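Local coordinates for protein cytochrome P450 (Bacillus megaterium, PDB 5L92) that probably acts as a haem-dependent monooxygenase and binds the steroid corticosterone in a pocket beside its haem, at residues Thr196-Tyr199 with Arg200-Glu203. Residues are numbered along the deposited sequence; the frame is centred on the assembly and turned at random.
Sequences TYFY and RIIE
Arg200 N donates to Thr196 O and Ile201 N to Tyr197 O (3.1 Å), the first two of four consecutive i to i+4 bonds that make this a regular two-turn length of the alpha helix 177-207 in the cytochrome P450 fold; Ile202 N to Phe198 O and Glu203 N to Tyr199 O complete the ladder. Between Tyr197 and Arg200, three residues apart along the helix, an off-centre cation-pi contact forms: CZ of Arg200 stands 5.0 Å from the Tyr197 ring centroid, 29° from the ring normal. The guanidinium stands nearly upright on the ring plane (84°), with Arg200 NH2 3.4 Å from Tyr197 CE2. A bend at chi3 (50°) folds the arginine back to this ring, while its NH1 forms a salt bridge with Glu204. Tyr197 OH is hydrogen-bonded to Asp157, and Phe161 meets the ring edge-to-face. With the ring and its hydroxyl cut back to an alanine here, Asp157 would probably lose this partner and the guanidinium its aromatic neighbour. Phe198 and Ile202 pack against helix 229-245, and Ile201 against Ile214. On the same side of the Tyr197 ring plane as the guanidinium, but across the ring from CE2, Ile201 CG1 lies 3.5 Å from Tyr197 CE1, with Ile201 CD1 3.8 Å from the same carbon.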
loop_
_atom_site.group_PDB
_atom_site.type_symbol
_atom_site.label_atom_id
_atom_site.label_comp_id
_atom_site.label_asym_id
_atom_site.label_seq_id
_atom_site.Cartn_x
_atom_site.Cartn_y
_atom_site.Cartn_z
ATOM N N THR A 196 20.594 1.824 9.231
ATOM C CA THR A 196 21.764 2.655 9.497
ATOM C C THR A 196 21.597 4.019 8.862
ATOM O O THR A 196 22.018 5.021 9.446
ATOM C CB THR A 196 23.078 1.977 9.034
ATOM O OG1 THR A 196 23.004 1.624 7.662
ATOM C CG2 THR A 196 23.341 0.733 9.816
ATOM N N TYR A 197 20.939 4.083 7.699
ATOM C CA TYR A 197 20.539 5.370 7.138
ATOM C C TYR A 197 19.793 6.192 8.174
ATOM O O TYR A 197 20.151 7.345 8.446
ATOM C CB TYR A 197 19.648 5.171 5.895
ATOM C CG TYR A 197 19.260 6.471 5.241
ATOM C CD1 TYR A 197 18.131 7.174 5.648
ATOM C CD2 TYR A 197 20.050 7.015 4.245
ATOM C CE1 TYR A 197 17.807 8.366 5.074
ATOM C CE2 TYR A 197 19.730 8.199 3.651
ATOM C CZ TYR A 197 18.610 8.887 4.077
ATOM O OH TYR A 197 18.268 10.093 3.500
ATOM N N PHE A 198 18.750 5.621 8.781
ATOM C CA PHE A 198 17.926 6.441 9.655
ATOM C C PHE A 198 18.560 6.700 11.023
ATOM O O PHE A 198 18.201 7.679 11.678
ATOM C CB PHE A 198 16.533 5.817 9.804
ATOM C CG PHE A 198 15.583 6.240 8.706
ATOM C CD1 PHE A 198 15.051 7.517 8.697
ATOM C CD2 PHE A 198 15.280 5.381 7.668
ATOM C CE1 PHE A 198 14.208 7.945 7.682
ATOM C CE2 PHE A 198 14.427 5.768 6.651
ATOM C CZ PHE A 198 13.890 7.053 6.639
ATOM N N TYR A 199 19.478 5.859 11.489
ATOM C CA TYR A 199 20.196 6.237 12.703
ATOM C C TYR A 199 21.023 7.488 12.478
ATOM O O TYR A 199 21.096 8.351 13.356
ATOM C CB TYR A 199 21.077 5.094 13.191
ATOM C CG TYR A 199 20.287 4.103 14.008
ATOM C CD1 TYR A 199 19.728 4.489 15.214
ATOM C CD2 TYR A 199 20.082 2.803 13.580
ATOM C CE1 TYR A 199 19.017 3.625 15.974
ATOM C CE2 TYR A 199 19.368 1.910 14.355
ATOM C CZ TYR A 199 18.837 2.335 15.556
ATOM O OH TYR A 199 18.091 1.508 16.362
ATOM N N ARG A 200 21.629 7.620 11.297
ATOM C CA ARG A 200 22.331 8.860 10.972
ATOM C C ARG A 200 21.365 10.042 10.938
ATOM O O ARG A 200 21.585 11.054 11.607
ATOM C CB ARG A 200 23.078 8.709 9.651
ATOM C CG ARG A 200 23.928 9.913 9.268
ATOM C CD ARG A 200 24.766 9.642 8.042
ATOM N NE ARG A 200 24.015 9.096 6.925
ATOM C CZ ARG A 200 23.220 9.802 6.125
ATOM N NH1 ARG A 200 23.033 11.114 6.311
ATOM N NH2 ARG A 200 22.599 9.182 5.132
ATOM N N ILE A 201 20.263 9.930 10.235
ATOM C CA ILE A 201 19.284 10.989 10.217
ATOM C C ILE A 201 18.898 11.447 11.632
ATOM O O ILE A 201 18.791 12.607 11.917
ATOM C CB ILE A 201 18.006 10.549 9.490
ATOM C CG1 ILE A 201 18.296 10.150 8.069
ATOM C CG2 ILE A 201 16.983 11.639 9.527
ATOM C CD1 ILE A 201 18.854 11.240 7.248
ATOM N N ILE A 202 18.676 10.500 12.504
ATOM C CA ILE A 202 18.292 10.775 13.871
ATOM C C ILE A 202 19.363 11.636 14.575
ATOM O O ILE A 202 19.055 12.608 15.222
ATOM C CB ILE A 202 17.940 9.461 14.588
ATOM C CG1 ILE A 202 16.699 8.848 13.978
ATOM C CG2 ILE A 202 17.702 9.631 16.060
ATOM C CD1 ILE A 202 16.436 7.440 14.440
ATOM N N GLU A 203 20.612 11.245 14.424
ATOM C CA GLU A 203 21.728 11.974 14.989
ATOM C C GLU A 203 21.689 13.396 14.468
ATOM O O GLU A 203 21.777 14.325 15.223
ATOM C CB GLU A 203 23.060 11.356 14.585
ATOM C CG GLU A 203 23.540 10.183 15.410
ATOM C CD GLU A 203 24.491 9.235 14.654
ATOM O OE1 GLU A 203 25.412 9.677 13.918
ATOM O OE2 GLU A 203 24.303 8.010 14.793
#